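Local coordinates for tail spike protein gp49 (Pseudomonas phage LKA1, PDB 4RU4), which serves as the trimeric tailspike of the phage and, as a lyase, degrades the O-specific polysaccharide of Pseudomonas, probably during entry into the host cell, at residues 124-129 and 188-193; 377-382 and 416-422; 423-429 and 455-461; 441-447 and 470-476; 492-498 and 537-541. One frame throughout, in Å; residues are numbered along the deposited sequence.

Contact 1: residues 124-129 and 188-193; sequences ISSVSA and YAAYDG
Val127 and Tyr191 pair backbone to backbone: Val127 N donates to Tyr191 O at 2.9 Å, and Tyr191 N to Val127 O at the same distance. The two loops run roughly opposite ways, and this is a single antiparallel bridge of the hydrogen-bonded kind. One step along, a side chain replaces the backbone acceptor: Gly193 N points almost straight at Ser126 OG, 2.8 Å away with an N-H...O angle of 177°. The hydroxyl meets it because OG stands anti to the carbonyl carbon and beside the backbone N (chi1 -61°). Gly193 presses its CA to within 3.2 Å of Ile124 O, a closeness that its lack of a side chain permits. A water extends the polar edge, accepting from Ile124 N at 2.9 Å and donating to Gly193 O.

Packing is thinner. The Val127 side chain runs alongside that of Tyr191, CG1 at the edge of the ring, 4.0 Å from Tyr191 CD2. The phenol end of Tyr191 is bound by Glu169, while Val127 and Ile124 also rest on Ile134. At the other end Ala129 CB sits 4.4 Å from Ala190 CB. Both segments are loops of the Ig-like domain inserted between beta-helix strands, one leading from strand 113-120 to 133-135, the other from 180-183 to 197-202, and the single bridge pins them together at the surface.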
# COMPACT_ATOMS: atom_id res chain seq x y z
N ILE B 124 -20.47 13.27 31.76
CA ILE B 124 -19.11 12.93 32.15
C ILE B 124 -18.33 14.17 32.64
O ILE B 124 -18.68 15.29 32.29
CB ILE B 124 -18.34 12.26 30.98
CG1 ILE B 124 -18.19 13.23 29.79
CG2 ILE B 124 -19.06 10.98 30.51
CD1 ILE B 124 -17.17 12.72 28.71
N SER B 125 -17.27 13.93 33.43
CA SER B 125 -16.31 14.97 33.78
C SER B 125 -15.53 15.37 32.54
O SER B 125 -15.41 14.58 31.60
CB SER B 125 -15.27 14.45 34.77
OG SER B 125 -15.87 13.97 35.93
N SER B 126 -14.97 16.57 32.55
CA SER B 126 -14.02 16.99 31.51
C SER B 126 -12.88 15.98 31.34
O SER B 126 -12.41 15.38 32.31
CB SER B 126 -13.49 18.39 31.85
OG SER B 126 -14.58 19.29 31.87
N VAL B 127 -12.44 15.80 30.10
CA VAL B 127 -11.43 14.80 29.79
C VAL B 127 -10.44 15.37 28.75
O VAL B 127 -10.82 16.19 27.89
CB VAL B 127 -12.10 13.48 29.33
CG1 VAL B 127 -12.91 13.68 28.03
CG2 VAL B 127 -11.07 12.35 29.19
N SER B 128 -9.18 14.95 28.84
CA SER B 128 -8.14 15.42 27.92
C SER B 128 -8.05 14.56 26.66
O SER B 128 -8.45 13.40 26.66
CB SER B 128 -6.77 15.46 28.61
OG SER B 128 -6.76 16.38 29.69
N ALA B 129 -7.52 15.14 25.59
CA ALA B 129 -7.26 14.37 24.38
C ALA B 129 -6.21 13.33 24.74
O ALA B 129 -5.34 13.59 25.57
CB ALA B 129 -6.76 15.30 23.25
N TYR B 188 -9.41 11.23 20.40
CA TYR B 188 -8.84 12.16 19.44
C TYR B 188 -8.86 13.60 19.97
O TYR B 188 -8.03 14.41 19.58
CB TYR B 188 -9.63 12.16 18.14
CG TYR B 188 -9.28 10.99 17.23
CD1 TYR B 188 -9.94 9.77 17.36
CD2 TYR B 188 -8.29 11.12 16.25
CE1 TYR B 188 -9.65 8.70 16.53
CE2 TYR B 188 -8.00 10.05 15.40
CZ TYR B 188 -8.68 8.84 15.56
OH TYR B 188 -8.39 7.76 14.77
N ALA B 189 -9.80 13.92 20.85
CA ALA B 189 -9.98 15.30 21.30
C ALA B 189 -10.33 15.40 22.77
O ALA B 189 -10.72 14.41 23.41
CB ALA B 189 -11.10 16.02 20.44
N ALA B 190 -10.22 16.62 23.29
CA ALA B 190 -10.53 16.93 24.67
C ALA B 190 -11.96 17.43 24.71
O ALA B 190 -12.44 18.02 23.72
CB ALA B 190 -9.58 18.05 25.16
N TYR B 191 -12.66 17.20 25.82
CA TYR B 191 -14.04 17.64 26.01
C TYR B 191 -14.24 18.27 27.39
O TYR B 191 -13.78 17.71 28.40
CB TYR B 191 -15.02 16.48 25.84
CG TYR B 191 -14.85 15.84 24.48
CD1 TYR B 191 -15.36 16.45 23.35
CD2 TYR B 191 -14.10 14.68 24.34
CE1 TYR B 191 -15.17 15.90 22.10
CE2 TYR B 191 -13.87 14.13 23.08
CZ TYR B 191 -14.41 14.74 21.96
OH TYR B 191 -14.19 14.19 20.71
N ASP B 192 -14.92 19.41 27.40
CA ASP B 192 -15.43 20.07 28.61
C ASP B 192 -16.69 19.31 29.00
O ASP B 192 -17.64 19.25 28.20
CB ASP B 192 -15.76 21.53 28.28
CG ASP B 192 -16.27 22.33 29.49
OD1 ASP B 192 -16.74 21.73 30.49
OD2 ASP B 192 -16.21 23.58 29.42
N GLY B 193 -16.70 18.74 30.20
CA GLY B 193 -17.78 17.87 30.62
C GLY B 193 -19.12 18.59 30.57
O GLY B 193 -20.16 17.96 30.37
O HOH W 1 -21.19 15.39 29.94

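Contact 2: residues 377-382 and 416-422; sequences ILGGTF and TTQPCNF
Phe382 and Phe422 run alongside each other on the buried face of equivalent strands from successive turns of the parallel beta-helix, planes 21° apart, displaced so that little of one ring covers the other; CD1 of Phe382 comes 3.6 Å from CE1 of Phe422. Ile377 completes this tight part, its CD1 over one face of the Phe382 ring and its CG2 3.6 Å from Cys420 SG. CG of each phenylalanine is anti to its carbonyl carbon (chi1 -57° and -67°), which lays the rings along the same direction. Between the strands, Gly380 N binds Pro419 O, Asn421 N binds Gly380 O, and Phe382 N meets Asn421 O at 2.8 Å. On the reverse face Asn421 ND2 reaches Thr381 OG1 at 3.0 Å, the hydroxyl lying in the amide plane.

The turn side is looser. Leu378 O takes Gln418 N at 3.1 Å and a weaker, bent bond from Thr417 N, and the Leu378 methyls only touch polar ends, CD1 near Thr417 OG1 and CD2 near Gln418 NE2, whose OE1 turns to Lys354.

Strand 420-425 lies between strands 380-385 and 452-463 in the same parallel sheet; Trp351 meets both phenylalanine rings, and Thr381 and Asn421 pack against a second subunit.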
# COMPACT_ATOMS: atom_id res chain seq x y z
N ILE B 377 -9.76 23.41 5.44
CA ILE B 377 -8.58 22.89 6.12
C ILE B 377 -8.57 23.38 7.57
O ILE B 377 -8.38 24.57 7.84
CB ILE B 377 -7.26 23.30 5.39
CG1 ILE B 377 -7.21 22.65 3.99
CG2 ILE B 377 -6.03 22.93 6.22
CD1 ILE B 377 -7.12 21.10 4.02
N LEU B 378 -8.80 22.47 8.51
CA LEU B 378 -8.72 22.80 9.93
C LEU B 378 -7.24 22.96 10.35
O LEU B 378 -6.87 23.86 11.13
CB LEU B 378 -9.39 21.72 10.80
CG LEU B 378 -9.44 22.01 12.30
CD1 LEU B 378 -10.39 23.17 12.60
CD2 LEU B 378 -9.84 20.77 13.12
N GLY B 379 -6.41 22.10 9.79
CA GLY B 379 -5.02 21.99 10.18
C GLY B 379 -4.58 20.55 10.29
O GLY B 379 -5.36 19.61 10.05
N GLY B 380 -3.31 20.35 10.61
CA GLY B 380 -2.75 19.01 10.67
C GLY B 380 -1.97 18.66 9.42
O GLY B 380 -1.41 19.52 8.76
N THR B 381 -1.92 17.38 9.08
CA THR B 381 -1.00 16.94 8.05
C THR B 381 -1.78 16.37 6.87
O THR B 381 -2.71 15.57 7.05
CB THR B 381 -0.06 15.87 8.64
OG1 THR B 381 0.72 16.48 9.68
CG2 THR B 381 0.88 15.27 7.59
N PHE B 382 -1.40 16.76 5.67
CA PHE B 382 -2.10 16.31 4.47
C PHE B 382 -1.06 15.75 3.51
O PHE B 382 -0.10 16.44 3.16
CB PHE B 382 -2.87 17.49 3.87
CG PHE B 382 -3.82 18.10 4.85
CD1 PHE B 382 -3.39 19.09 5.74
CD2 PHE B 382 -5.14 17.64 4.93
CE1 PHE B 382 -4.28 19.64 6.70
CE2 PHE B 382 -6.03 18.20 5.88
CZ PHE B 382 -5.59 19.20 6.75
N THR B 416 -8.93 27.96 9.91
CA THR B 416 -7.75 27.07 9.93
C THR B 416 -6.98 27.37 11.20
O THR B 416 -6.23 28.37 11.26
CB THR B 416 -6.83 27.34 8.73
OG1 THR B 416 -7.59 27.22 7.51
CG2 THR B 416 -5.65 26.35 8.70
N THR B 417 -7.18 26.57 12.24
CA THR B 417 -6.72 26.97 13.56
C THR B 417 -5.51 26.20 14.05
O THR B 417 -5.00 26.49 15.12
CB THR B 417 -7.86 26.82 14.60
OG1 THR B 417 -8.26 25.45 14.63
CG2 THR B 417 -9.06 27.65 14.20
N GLN B 418 -5.04 25.21 13.29
CA GLN B 418 -3.90 24.41 13.68
C GLN B 418 -2.82 24.44 12.58
O GLN B 418 -3.14 24.59 11.41
CB GLN B 418 -4.35 22.97 13.98
CG GLN B 418 -5.38 22.86 15.12
CD GLN B 418 -5.93 21.43 15.30
OE1 GLN B 418 -5.26 20.45 14.99
NE2 GLN B 418 -7.16 21.33 15.81
N PRO B 419 -1.54 24.32 12.97
CA PRO B 419 -0.47 24.33 11.97
C PRO B 419 -0.75 23.29 10.88
O PRO B 419 -1.25 22.19 11.21
CB PRO B 419 0.76 23.92 12.79
CG PRO B 419 0.47 24.43 14.17
CD PRO B 419 -1.02 24.20 14.34
N CYS B 420 -0.45 23.62 9.62
CA CYS B 420 -0.69 22.73 8.47
C CYS B 420 0.61 22.21 7.90
O CYS B 420 1.53 22.98 7.71
CB CYS B 420 -1.39 23.49 7.35
SG CYS B 420 -3.00 24.15 7.79
N ASN B 421 0.66 20.91 7.60
CA ASN B 421 1.81 20.34 6.89
C ASN B 421 1.31 19.70 5.60
O ASN B 421 0.49 18.79 5.65
CB ASN B 421 2.47 19.27 7.76
CG ASN B 421 2.77 19.75 9.13
OD1 ASN B 421 3.38 20.80 9.31
ND2 ASN B 421 2.32 19.01 10.13
N PHE B 422 1.75 20.19 4.45
CA PHE B 422 1.36 19.59 3.19
C PHE B 422 2.55 18.82 2.65
O PHE B 422 3.61 19.42 2.38
CB PHE B 422 0.89 20.68 2.21
CG PHE B 422 -0.37 21.35 2.65
CD1 PHE B 422 -1.59 20.70 2.47
CD2 PHE B 422 -0.35 22.56 3.32
CE1 PHE B 422 -2.75 21.28 2.91
CE2 PHE B 422 -1.53 23.15 3.73
CZ PHE B 422 -2.73 22.49 3.54

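Contact 3: residues 423-429 and 455-461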
# COMPACT_ATOMS: atom_id res chain seq x y z
N LEU B 423 2.37 17.51 2.51
CA LEU B 423 3.49 16.62 2.17
C LEU B 423 3.24 15.91 0.87
O LEU B 423 2.21 15.23 0.73
CB LEU B 423 3.65 15.53 3.25
CG LEU B 423 3.63 16.02 4.70
CD1 LEU B 423 3.72 14.87 5.69
CD2 LEU B 423 4.71 17.07 4.97
N ILE B 424 4.19 16.00 -0.06
CA ILE B 424 4.11 15.25 -1.30
C ILE B 424 5.36 14.41 -1.32
O ILE B 424 6.48 14.94 -1.36
CB ILE B 424 4.04 16.14 -2.56
CG1 ILE B 424 2.73 16.92 -2.63
CG2 ILE B 424 4.18 15.29 -3.83
CD1 ILE B 424 2.71 18.16 -1.74
N GLN B 425 5.19 13.09 -1.22
CA GLN B 425 6.33 12.20 -1.07
C GLN B 425 6.36 11.14 -2.16
O GLN B 425 5.52 10.24 -2.22
CB GLN B 425 6.36 11.53 0.30
CG GLN B 425 6.38 12.50 1.50
CD GLN B 425 6.53 11.75 2.83
OE1 GLN B 425 6.45 10.53 2.85
NE2 GLN B 425 6.75 12.48 3.92
N GLY B 426 7.37 11.24 -3.01
CA GLY B 426 7.60 10.22 -4.01
C GLY B 426 6.50 10.18 -5.05
O GLY B 426 5.80 11.18 -5.30
N GLY B 427 6.36 9.03 -5.69
CA GLY B 427 5.39 8.86 -6.75
C GLY B 427 5.76 9.65 -8.00
O GLY B 427 6.92 9.98 -8.24
N SER B 428 4.75 9.93 -8.82
CA SER B 428 4.99 10.58 -10.10
C SER B 428 3.84 11.53 -10.47
O SER B 428 2.72 11.41 -9.97
CB SER B 428 5.17 9.53 -11.21
OG SER B 428 3.98 8.76 -11.39
N LEU B 429 4.13 12.50 -11.33
CA LEU B 429 3.14 13.48 -11.75
C LEU B 429 3.38 13.81 -13.20
O LEU B 429 4.39 14.44 -13.53
CB LEU B 429 3.22 14.75 -10.88
CG LEU B 429 2.17 15.87 -11.01
CD1 LEU B 429 2.09 16.69 -9.72
CD2 LEU B 429 2.44 16.79 -12.22
N GLN B 455 6.43 20.14 2.24
CA GLN B 455 7.50 19.22 1.91
C GLN B 455 7.15 18.66 0.52
O GLN B 455 6.21 17.89 0.39
CB GLN B 455 7.55 18.06 2.93
CG GLN B 455 8.64 17.01 2.66
CD GLN B 455 8.39 15.68 3.35
OE1 GLN B 455 7.24 15.21 3.42
NE2 GLN B 455 9.45 15.07 3.88
N TYR B 456 7.92 19.04 -0.50
CA TYR B 456 7.67 18.50 -1.83
C TYR B 456 8.93 17.70 -2.20
O TYR B 456 9.97 18.29 -2.52
CB TYR B 456 7.36 19.66 -2.78
CG TYR B 456 6.58 19.26 -4.02
CD1 TYR B 456 7.17 18.48 -5.02
CD2 TYR B 456 5.25 19.66 -4.20
CE1 TYR B 456 6.46 18.10 -6.16
CE2 TYR B 456 4.54 19.28 -5.32
CZ TYR B 456 5.15 18.51 -6.30
OH TYR B 456 4.43 18.14 -7.42
N SER B 457 8.85 16.38 -2.16
CA SER B 457 10.04 15.54 -1.97
C SER B 457 10.01 14.20 -2.73
O SER B 457 9.16 13.35 -2.45
CB SER B 457 10.12 15.24 -0.45
OG SER B 457 11.17 14.37 -0.11
N GLY B 458 10.93 14.00 -3.67
CA GLY B 458 11.10 12.67 -4.28
C GLY B 458 10.26 12.34 -5.51
O GLY B 458 10.40 11.27 -6.10
N GLN B 459 9.36 13.24 -5.90
CA GLN B 459 8.43 12.95 -7.02
C GLN B 459 9.12 13.00 -8.39
O GLN B 459 9.93 13.87 -8.66
CB GLN B 459 7.31 13.97 -7.01
CG GLN B 459 6.17 13.73 -8.00
CD GLN B 459 5.19 14.88 -7.91
OE1 GLN B 459 5.49 16.00 -8.33
NE2 GLN B 459 4.03 14.62 -7.34
N ALA B 460 8.77 12.05 -9.26
CA ALA B 460 9.22 12.09 -10.66
C ALA B 460 8.17 12.81 -11.53
O ALA B 460 7.04 12.39 -11.61
CB ALA B 460 9.42 10.67 -11.15
N ILE B 461 8.57 13.91 -12.15
CA ILE B 461 7.64 14.77 -12.88
C ILE B 461 7.85 14.61 -14.39
O ILE B 461 8.99 14.47 -14.86
CB ILE B 461 7.87 16.23 -12.43
CG1 ILE B 461 7.60 16.33 -10.92
CG2 ILE B 461 7.02 17.21 -13.24
CD1 ILE B 461 8.37 17.49 -10.23
O HOH W 2 2.88 12.10 -6.77
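Ile424 lies across Tyr456, its CG2 4.2 Å from the ring centroid and only 10° off the normal, a CH-pi contact made squarely over one face. CD1 of the isoleucine reaches the same ring near its rim, 3.8 Å from Tyr456 CD2. The phenol end is held in turn: Tyr456 OH donates to Gln459 OE1 at 2.6 Å. Gln459 runs out extended, CG anti to the backbone N (chi1 -173°), and passes its amide between Ile424 CG2 and Leu429 CB; NE2 donates to a water that makes a longer bond to Ser428 O. One buried amide is thus gripped at both ends.

On the other face Gln425 and Gln455 cross obliquely, their amide planes 72° apart. Gln425 NE2 keeps Gln455 OE1 close to its own plane at 2.8 Å, and CD2 of Leu423 rests on Gln455 CB. The remaining ends cross the trimer interface: Gln425 OE1 accepts from Gly427 N, and Gln455 NE2 donates to Gly458 O, both of a second subunit.

Backbone bonds such as Ile424 N to Gln455 O, 2.8 Å, hold the strands in parallel register on both sides of the glycine bend at Gly426 and Gly427. Aligned residues stacked on successive turns, with an apolar interior, are the signature of the right-handed parallel beta-helix of pectate lyase-like proteins.

Contact 4: residues 441-447 and 470-476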
# COMPACT_ATOMS: atom_id res chain seq x y z
N LEU B 441 2.14 23.20 -7.39
CA LEU B 441 1.37 23.36 -6.15
C LEU B 441 1.19 24.84 -5.85
O LEU B 441 2.13 25.63 -5.96
CB LEU B 441 2.04 22.65 -4.96
CG LEU B 441 1.32 22.74 -3.60
CD1 LEU B 441 1.58 21.47 -2.77
CD2 LEU B 441 1.70 23.99 -2.80
N ARG B 442 -0.02 25.21 -5.47
CA ARG B 442 -0.27 26.57 -5.01
C ARG B 442 -0.88 26.48 -3.63
O ARG B 442 -1.76 25.64 -3.39
CB ARG B 442 -1.26 27.30 -5.94
CG ARG B 442 -1.44 28.80 -5.54
CD ARG B 442 -2.20 29.60 -6.56
NE ARG B 442 -2.20 31.03 -6.21
CZ ARG B 442 -2.87 31.97 -6.87
NH1 ARG B 442 -3.62 31.65 -7.91
NH2 ARG B 442 -2.78 33.24 -6.48
N ALA B 443 -0.41 27.33 -2.71
CA ALA B 443 -1.06 27.57 -1.43
C ALA B 443 -1.20 29.07 -1.29
O ALA B 443 -0.25 29.82 -1.55
CB ALA B 443 -0.23 26.98 -0.28
N ARG B 444 -2.38 29.53 -0.90
CA ARG B 444 -2.66 30.96 -0.78
C ARG B 444 -3.43 31.19 0.52
O ARG B 444 -4.48 30.57 0.76
CB ARG B 444 -3.47 31.47 -1.98
CG ARG B 444 -3.80 32.99 -1.92
CD ARG B 444 -4.59 33.46 -3.15
NE ARG B 444 -5.85 32.74 -3.18
CZ ARG B 444 -6.95 33.11 -2.55
NH1 ARG B 444 -6.98 34.27 -1.88
NH2 ARG B 444 -8.03 32.35 -2.62
N LEU B 445 -2.89 32.06 1.36
CA LEU B 445 -3.51 32.41 2.64
C LEU B 445 -4.68 33.36 2.41
O LEU B 445 -4.53 34.39 1.72
CB LEU B 445 -2.49 33.10 3.56
CG LEU B 445 -1.60 32.28 4.52
CD1 LEU B 445 -1.35 30.82 4.04
CD2 LEU B 445 -0.34 33.03 4.95
N GLU B 446 -5.81 33.04 3.03
CA GLU B 446 -6.95 33.95 3.03
C GLU B 446 -7.47 34.11 4.46
O GLU B 446 -8.67 33.95 4.73
CB GLU B 446 -8.05 33.50 2.06
CG GLU B 446 -8.90 34.72 1.61
CD GLU B 446 -9.97 34.38 0.59
OE1 GLU B 446 -11.09 34.92 0.72
OE2 GLU B 446 -9.68 33.60 -0.35
N GLY B 447 -6.56 34.40 5.38
CA GLY B 447 -6.97 34.79 6.71
C GLY B 447 -6.34 34.00 7.83
O GLY B 447 -6.37 34.44 8.96
N LEU B 470 6.49 25.53 -6.71
CA LEU B 470 5.59 26.08 -5.70
C LEU B 470 5.22 27.53 -5.99
O LEU B 470 6.07 28.32 -6.45
CB LEU B 470 6.21 26.02 -4.31
CG LEU B 470 6.77 24.68 -3.86
CD1 LEU B 470 7.30 24.81 -2.44
CD2 LEU B 470 5.70 23.56 -3.96
N GLN B 471 3.97 27.86 -5.68
CA GLN B 471 3.46 29.22 -5.77
C GLN B 471 2.79 29.47 -4.41
O GLN B 471 1.74 28.89 -4.12
CB GLN B 471 2.46 29.32 -6.91
CG GLN B 471 1.66 30.61 -6.92
CD GLN B 471 2.44 31.75 -7.52
OE1 GLN B 471 3.22 31.56 -8.46
NE2 GLN B 471 2.27 32.94 -6.97
N LEU B 472 3.43 30.28 -3.57
CA LEU B 472 2.99 30.47 -2.18
C LEU B 472 2.61 31.94 -1.95
O LEU B 472 3.48 32.81 -1.92
CB LEU B 472 4.09 30.04 -1.19
CG LEU B 472 4.63 28.61 -1.44
CD1 LEU B 472 5.83 28.29 -0.57
CD2 LEU B 472 3.53 27.53 -1.26
N ASP B 473 1.31 32.19 -1.78
CA ASP B 473 0.78 33.55 -1.83
C ASP B 473 0.07 33.90 -0.55
O ASP B 473 -0.36 33.01 0.21
CB ASP B 473 -0.28 33.65 -2.93
CG ASP B 473 0.30 33.56 -4.29
OD1 ASP B 473 1.33 34.22 -4.51
OD2 ASP B 473 -0.24 32.81 -5.11
N ILE B 474 -0.09 35.20 -0.33
CA ILE B 474 -0.86 35.69 0.80
C ILE B 474 -1.82 36.79 0.35
O ILE B 474 -1.40 37.87 -0.06
CB ILE B 474 0.06 36.23 1.89
CG1 ILE B 474 1.07 35.13 2.31
CG2 ILE B 474 -0.80 36.74 3.07
CD1 ILE B 474 2.05 35.54 3.38
N THR B 475 -3.11 36.50 0.44
CA THR B 475 -4.13 37.51 0.20
C THR B 475 -4.45 38.21 1.53
O THR B 475 -4.51 39.43 1.59
CB THR B 475 -5.38 36.88 -0.43
OG1 THR B 475 -5.05 36.41 -1.73
CG2 THR B 475 -6.54 37.89 -0.53
N SER B 476 -4.65 37.43 2.59
CA SER B 476 -4.81 37.99 3.93
C SER B 476 -4.30 36.97 4.95
O SER B 476 -4.14 35.79 4.62
CB SER B 476 -6.27 38.38 4.21
OG SER B 476 -7.09 37.23 4.24
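Arg442 grips Asp473 side-on across two parallel strands, NE and NH2 both converging on OD2 at 2.9 Å in a salt bridge. Guanidinium and carboxylate planes stand 81° apart. NE arrives nearly along the C-O axis, and NH2 from above the carboxylate plane. Gln471 NE2 adds a third donor to OD2 and also binds OD1, meeting the syn lone pair of each Asp473 oxygen, while Gln471 OE1 accepts from Lys468 NZ; three donors on one oxygen would favour a charged carboxylate. Arg444, bent at its third torsion (chi3 62°), turns NH1 to Thr475 OG1 at 2.9 Å, and its two terminal nitrogens hold Glu446 OE2 end-on.

Backbone bonds alternate between the strands, among them Asp473 N to Ala443 O at 2.8 Å. The strands belong to successive turns of the beta-helix and are neighbours in one of its parallel sheets; between Leu445 and Glu446 the register slips by one residue in a beta bulge. There Leu445 O takes both Thr475 N, 2.8 Å, and Ser476 N, 3.2 Å, the latter from above the carbonyl plane.

Apolar packing fills the opposite face. Leu441 and Leu470 lie alongside one another, and Leu445 CD2 meets Ile474 CG1 at 3.7 Å; between these pairs Ala443 CB touches Leu472 CD2 at 3.9 Å.

Contact 5: residues 492-498 and 537-541; sequences LPSGITL and RYIYP
Arg537 NH2 donates to Leu492 O at 2.9 Å, where the end of the parallel beta-helix meets a loop of the C-terminal Ig-like domain. The carbonyl oxygen lies close to the guanidinium plane, and Ser494 N sits over one face of the same group. An extended chain, with CG anti to the backbone N (chi1 -176°), carries the arginine this far. Arg537 NE donates to the neighbouring Tyr538 OH at 3.0 Å, and that hydroxyl is also bound by the C-terminal carboxylate of Val602 of a third subunit.

The Tyr538 ring is covered on both faces: Leu492 CD1 lies over one, 4.3 Å from the centroid and 22° off the normal, and Arg537 CB over the opposite one. Pro493 O comes to the ring edge, and Ile496 CG1 is 3.7 Å from Tyr538 CD1. Leu498 bridges the two tyrosines, resting its CG on Tyr538 CB and its CD1 on the Tyr540 ring.

The backbone sets these groups in place. A type II turn from Pro493 to Ile496 presents Gly495 N to Arg537 O, 2.7 Å away. Beyond it Ile539 N binds Ile496 O, and Leu498 N closes the bridge on Ile539 O at 3.0 Å, with an N-H...O angle of 173°.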
# COMPACT_ATOMS: atom_id res chain seq x y z
N LEU B 492 12.39 18.02 -13.92
CA LEU B 492 12.14 19.45 -14.02
C LEU B 492 12.87 19.97 -15.23
O LEU B 492 14.07 19.67 -15.43
CB LEU B 492 12.67 20.18 -12.78
CG LEU B 492 11.96 19.90 -11.46
CD1 LEU B 492 12.69 20.61 -10.30
CD2 LEU B 492 10.48 20.31 -11.56
N PRO B 493 12.18 20.75 -16.07
CA PRO B 493 12.87 21.30 -17.22
C PRO B 493 13.61 22.59 -16.85
O PRO B 493 13.34 23.21 -15.81
CB PRO B 493 11.74 21.58 -18.21
CG PRO B 493 10.59 21.90 -17.36
CD PRO B 493 10.74 21.06 -16.08
N SER B 494 14.57 22.99 -17.69
CA SER B 494 15.33 24.20 -17.40
C SER B 494 14.44 25.46 -17.48
O SER B 494 13.47 25.52 -18.24
CB SER B 494 16.54 24.33 -18.33
OG SER B 494 16.14 24.55 -19.67
N GLY B 495 14.76 26.44 -16.65
CA GLY B 495 14.05 27.71 -16.69
C GLY B 495 12.94 27.86 -15.66
O GLY B 495 12.44 28.97 -15.46
N ILE B 496 12.56 26.78 -14.99
CA ILE B 496 11.48 26.88 -13.99
C ILE B 496 11.89 27.68 -12.74
O ILE B 496 13.07 27.90 -12.48
CB ILE B 496 10.84 25.49 -13.65
CG1 ILE B 496 11.78 24.54 -12.87
CG2 ILE B 496 10.37 24.80 -14.95
CD1 ILE B 496 11.98 24.81 -11.34
N THR B 497 10.90 28.13 -11.99
CA THR B 497 11.12 28.78 -10.70
C THR B 497 10.79 27.77 -9.60
O THR B 497 9.72 27.17 -9.61
CB THR B 497 10.19 29.99 -10.58
OG1 THR B 497 10.55 30.96 -11.58
CG2 THR B 497 10.28 30.61 -9.18
N LEU B 498 11.69 27.58 -8.65
CA LEU B 498 11.45 26.58 -7.62
C LEU B 498 10.30 26.97 -6.70
O LEU B 498 9.43 26.15 -6.39
CB LEU B 498 12.73 26.36 -6.78
CG LEU B 498 13.86 25.68 -7.54
CD1 LEU B 498 15.18 25.94 -6.85
CD2 LEU B 498 13.54 24.18 -7.63
N ARG B 537 19.90 26.61 -13.82
CA ARG B 537 18.85 25.84 -14.47
C ARG B 537 17.49 26.16 -13.85
O ARG B 537 16.49 26.19 -14.56
CB ARG B 537 19.13 24.36 -14.34
CG ARG B 537 18.11 23.45 -15.08
CD ARG B 537 18.40 21.95 -14.77
NE ARG B 537 17.37 21.09 -15.36
CZ ARG B 537 17.40 20.67 -16.62
NH1 ARG B 537 18.42 21.01 -17.41
NH2 ARG B 537 16.43 19.91 -17.08
N TYR B 538 17.46 26.34 -12.52
CA TYR B 538 16.25 26.74 -11.81
C TYR B 538 16.46 28.10 -11.13
O TYR B 538 17.55 28.40 -10.66
CB TYR B 538 15.87 25.70 -10.73
CG TYR B 538 15.91 24.28 -11.25
CD1 TYR B 538 15.40 23.97 -12.51
CD2 TYR B 538 16.49 23.26 -10.51
CE1 TYR B 538 15.46 22.67 -13.01
CE2 TYR B 538 16.56 21.94 -11.01
CZ TYR B 538 16.04 21.67 -12.25
OH TYR B 538 16.10 20.39 -12.76
N ILE B 539 15.40 28.89 -11.03
CA ILE B 539 15.46 30.13 -10.30
C ILE B 539 15.11 29.90 -8.82
O ILE B 539 14.06 29.34 -8.50
CB ILE B 539 14.49 31.17 -10.91
CG1 ILE B 539 14.87 31.44 -12.37
CG2 ILE B 539 14.48 32.45 -10.07
CD1 ILE B 539 13.74 32.01 -13.19
N TYR B 540 15.99 30.33 -7.92
CA TYR B 540 15.79 30.18 -6.47
C TYR B 540 14.89 31.28 -5.90
O TYR B 540 14.71 32.33 -6.53
CB TYR B 540 17.16 30.18 -5.75
CG TYR B 540 18.00 28.96 -6.04
CD1 TYR B 540 17.84 27.78 -5.30
CD2 TYR B 540 18.96 28.97 -7.07
CE1 TYR B 540 18.59 26.65 -5.57
CE2 TYR B 540 19.73 27.84 -7.36
CZ TYR B 540 19.55 26.68 -6.58
OH TYR B 540 20.31 25.55 -6.84
N PRO B 541 14.30 31.05 -4.71
CA PRO B 541 13.47 32.11 -4.11
C PRO B 541 14.27 33.33 -3.66
O PRO B 541 13.69 34.40 -3.53
CB PRO B 541 12.82 31.44 -2.88
CG PRO B 541 13.06 29.95 -3.04
CD PRO B 541 14.29 29.81 -3.92

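How the contacts relate
From the N terminus, contact 1 closes a loop within the inserted Ig-like domain, about 8 Å from contact 2 between nearest atoms. Contact 2 spans one turn of the beta-helix, and contact 3 carries its strand 420-425 on to strand 452-463, with Phe382 O and Leu423 N probably hydrogen-bonded at 2.8 Å. Contacts 3 and 4 cross along the chain, their segments alternating as each turn passes from one face to the next; they meet inside, where Ile424 packs on Leu441 and Tyr456 on Leu470. Contact 5 ties the end of the beta-helix to the C-terminal Ig-like domain, and touches contact 4 through Leu470 N and Leu498 O, probably hydrogen-bonded, and contact 3 through Ile461 and Leu492.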